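Local coordinates for protein spectinomycin phosphotransferase (Legionella pneumophila, PDB 3I1A) that probably transfers a phosphate group from a nucleotide to the antibiotic spectinomycin, acting as a resistance factor in Legionella pneumophila, at residues A[171-176]-A[308-313]. Residues are numbered along the deposited sequence; the frame is centred on the assembly and turned at random. Where two conformers were deposited one is given.
Sequences TAAFKS and ESFKYF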
loop_
_atom_site.group_PDB
_atom_site.type_symbol
_atom_site.label_atom_id
_atom_site.label_comp_id
_atom_site.label_asym_id
_atom_site.label_seq_id
_atom_site.Cartn_x
_atom_site.Cartn_y
_atom_site.Cartn_z
ATOM N N THR A 171 2.404 27.465 -0.681
ATOM C CA THR A 171 3.846 27.293 -0.508
ATOM C C THR A 171 4.342 28.028 0.731
ATOM O O THR A 171 5.149 27.502 1.492
ATOM C CB THR A 171 4.619 27.812 -1.725
ATOM O OG1 THR A 171 4.302 26.992 -2.852
ATOM C CG2 THR A 171 6.123 27.752 -1.466
ATOM N N ALA A 172 3.852 29.245 0.945
ATOM C CA ALA A 172 4.268 30.011 2.122
ATOM C C ALA A 172 3.801 29.357 3.424
ATOM O O ALA A 172 4.521 29.349 4.436
ATOM C CB ALA A 172 3.730 31.464 2.044
ATOM N N ALA A 173 2.585 28.816 3.424
ATOM C CA ALA A 173 2.049 28.166 4.619
ATOM C C ALA A 173 2.868 26.905 4.932
ATOM O O ALA A 173 3.169 26.606 6.099
ATOM C CB ALA A 173 0.566 27.809 4.403
ATOM N N PHE A 174 3.236 26.182 3.879
ATOM C CA PHE A 174 4.032 24.961 4.026
ATOM C C PHE A 174 5.423 25.273 4.581
ATOM O O PHE A 174 5.909 24.576 5.468
ATOM C CB PHE A 174 4.185 24.265 2.677
ATOM C CG PHE A 174 5.137 23.104 2.711
ATOM C CD1 PHE A 174 4.782 21.923 3.368
ATOM C CD2 PHE A 174 6.407 23.215 2.132
ATOM C CE1 PHE A 174 5.686 20.866 3.456
ATOM C CE2 PHE A 174 7.325 22.167 2.210
ATOM C CZ PHE A 174 6.959 20.986 2.878
ATOM N N LYS A 175 6.066 26.312 4.052
ATOM C CA LYS A 175 7.383 26.688 4.556
ATOM C C LYS A 175 7.328 27.080 6.035
ATOM O O LYS A 175 8.236 26.749 6.797
ATOM C CB LYS A 175 7.961 27.832 3.728
ATOM C CG LYS A 175 8.377 27.397 2.319
ATOM C CD LYS A 175 9.072 28.533 1.591
ATOM C CE LYS A 175 9.468 28.134 0.181
ATOM N NZ LYS A 175 10.161 29.249 -0.479
ATOM N N SER A 176 6.266 27.786 6.426
ATOM C CA SER A 176 6.092 28.200 7.812
ATOM C C SER A 176 5.968 26.979 8.711
ATOM O O SER A 176 6.583 26.911 9.778
ATOM C CB SER A 176 4.833 29.061 7.969
ATOM O OG SER A 176 4.993 30.322 7.348
ATOM N N GLU A 308 -4.892 19.295 -0.000
ATOM C CA GLU A 308 -5.056 17.967 0.614
ATOM C C GLU A 308 -3.699 17.422 1.045
ATOM O O GLU A 308 -3.569 16.839 2.130
ATOM C CB GLU A 308 -5.724 16.983 -0.351
ATOM C CG GLU A 308 -7.145 17.389 -0.734
ATOM C CD GLU A 308 -7.850 16.365 -1.616
ATOM O OE1 GLU A 308 -7.245 15.884 -2.602
ATOM O OE2 GLU A 308 -9.029 16.062 -1.326
ATOM N N SER A 309 -2.690 17.611 0.195
ATOM C CA SER A 309 -1.329 17.158 0.525
ATOM C C SER A 309 -0.860 17.862 1.806
ATOM O O SER A 309 -0.259 17.236 2.666
ATOM C CB SER A 309 -0.358 17.501 -0.597
ATOM O OG SER A 309 -0.682 16.800 -1.781
ATOM N N PHE A 310 -1.170 19.155 1.938
ATOM C CA PHE A 310 -0.756 19.933 3.107
ATOM C C PHE A 310 -1.413 19.403 4.383
ATOM O O PHE A 310 -0.754 19.261 5.399
ATOM C CB PHE A 310 -1.081 21.420 2.857
ATOM C CG PHE A 310 -0.508 22.376 3.884
ATOM C CD1 PHE A 310 0.665 22.086 4.576
ATOM C CD2 PHE A 310 -1.119 23.610 4.099
ATOM C CE1 PHE A 310 1.218 23.016 5.463
ATOM C CE2 PHE A 310 -0.568 24.548 4.991
ATOM C CZ PHE A 310 0.597 24.249 5.670
ATOM N N LYS A 311 -2.703 19.081 4.323
ATOM C CA LYS A 311 -3.398 18.533 5.471
ATOM C C LYS A 311 -2.773 17.186 5.851
ATOM O O LYS A 311 -2.546 16.906 7.035
ATOM C CB LYS A 311 -4.899 18.389 5.144
ATOM C CG LYS A 311 -5.564 19.754 4.937
ATOM C CD LYS A 311 -7.084 19.667 4.853
ATOM C CE LYS A 311 -7.696 21.056 4.684
ATOM N NZ LYS A 311 -9.196 21.007 4.737
ATOM N N TYR A 312 -2.475 16.365 4.847
ATOM C CA TYR A 312 -1.868 15.060 5.109
ATOM C C TYR A 312 -0.513 15.251 5.780
ATOM O O TYR A 312 -0.201 14.610 6.788
ATOM C CB TYR A 312 -1.672 14.272 3.821
ATOM C CG TYR A 312 -1.031 12.924 4.081
ATOM C CD1 TYR A 312 -1.662 11.971 4.890
ATOM C CD2 TYR A 312 0.215 12.610 3.546
ATOM C CE1 TYR A 312 -1.053 10.734 5.155
ATOM C CE2 TYR A 312 0.827 11.382 3.803
ATOM C CZ TYR A 312 0.189 10.452 4.602
ATOM O OH TYR A 312 0.784 9.225 4.822
ATOM N N PHE A 313 0.287 16.134 5.203
ATOM C CA PHE A 313 1.607 16.436 5.743
ATOM C C PHE A 313 1.503 16.877 7.213
ATOM O O PHE A 313 2.261 16.408 8.074
ATOM C CB PHE A 313 2.249 17.537 4.886
ATOM C CG PHE A 313 3.710 17.765 5.176
ATOM C CD1 PHE A 313 4.688 17.368 4.260
ATOM C CD2 PHE A 313 4.103 18.376 6.357
ATOM C CE1 PHE A 313 6.046 17.584 4.535
ATOM C CE2 PHE A 313 5.462 18.595 6.638
ATOM C CZ PHE A 313 6.424 18.199 5.731
#
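Phe174 drives the edge of its ring into one face of Phe313, a T-shaped pair with centroids 5.0 Å apart and planes at 86°. The leading atom is Phe174 CE1, which sits above the Phe313 ring displaced toward its rim and comes within 3.5 Å of Phe313 CE1; CZ of Phe174 follows a little farther off. With CG anti to the backbone N (chi1 172°), the Phe174 ring is carried across the gap, although its CB starts out directed neither at the partner helix nor away from it.

Phe310, one turn before Phe313, reaches from its own helix to the 171-176 helix. Its ring end lies mainly against the backbone there: CE1 is 3.7 Å from Phe174 CA, and CZ is 3.5 Å from Ala173 O. On the other side of CZ, CE2 meets the methyl of Ala173, with 3.5 Å between Phe310 CE2 and Ala173 CB. The CB of Ala173 is directed toward the opposing helix, and its short side chain leaves the ring close to the main chain. Phe310 CE1 also lies off the edge of the Phe174 ring, near its plane, but only as a loose neighbour, 4.3 Å from Phe174 CB. No hydrogen bond crosses here; the join is apolar.

Phe177, a turn beyond Phe174, touches both Phe310 and Phe313, while helix 274-297 backs the cluster through Leu296 against Phe174 and Ile289 against Phe313. The two segments run nearly parallel, 9° between their directions, with axes 11.1 Å apart, a spacing bridged by phenylalanines. This is aromatic packing between near-parallel helices in the helical part of an aminoglycoside phosphotransferase of the protein-kinase-like fold, away from the nucleotide and magnesium sites.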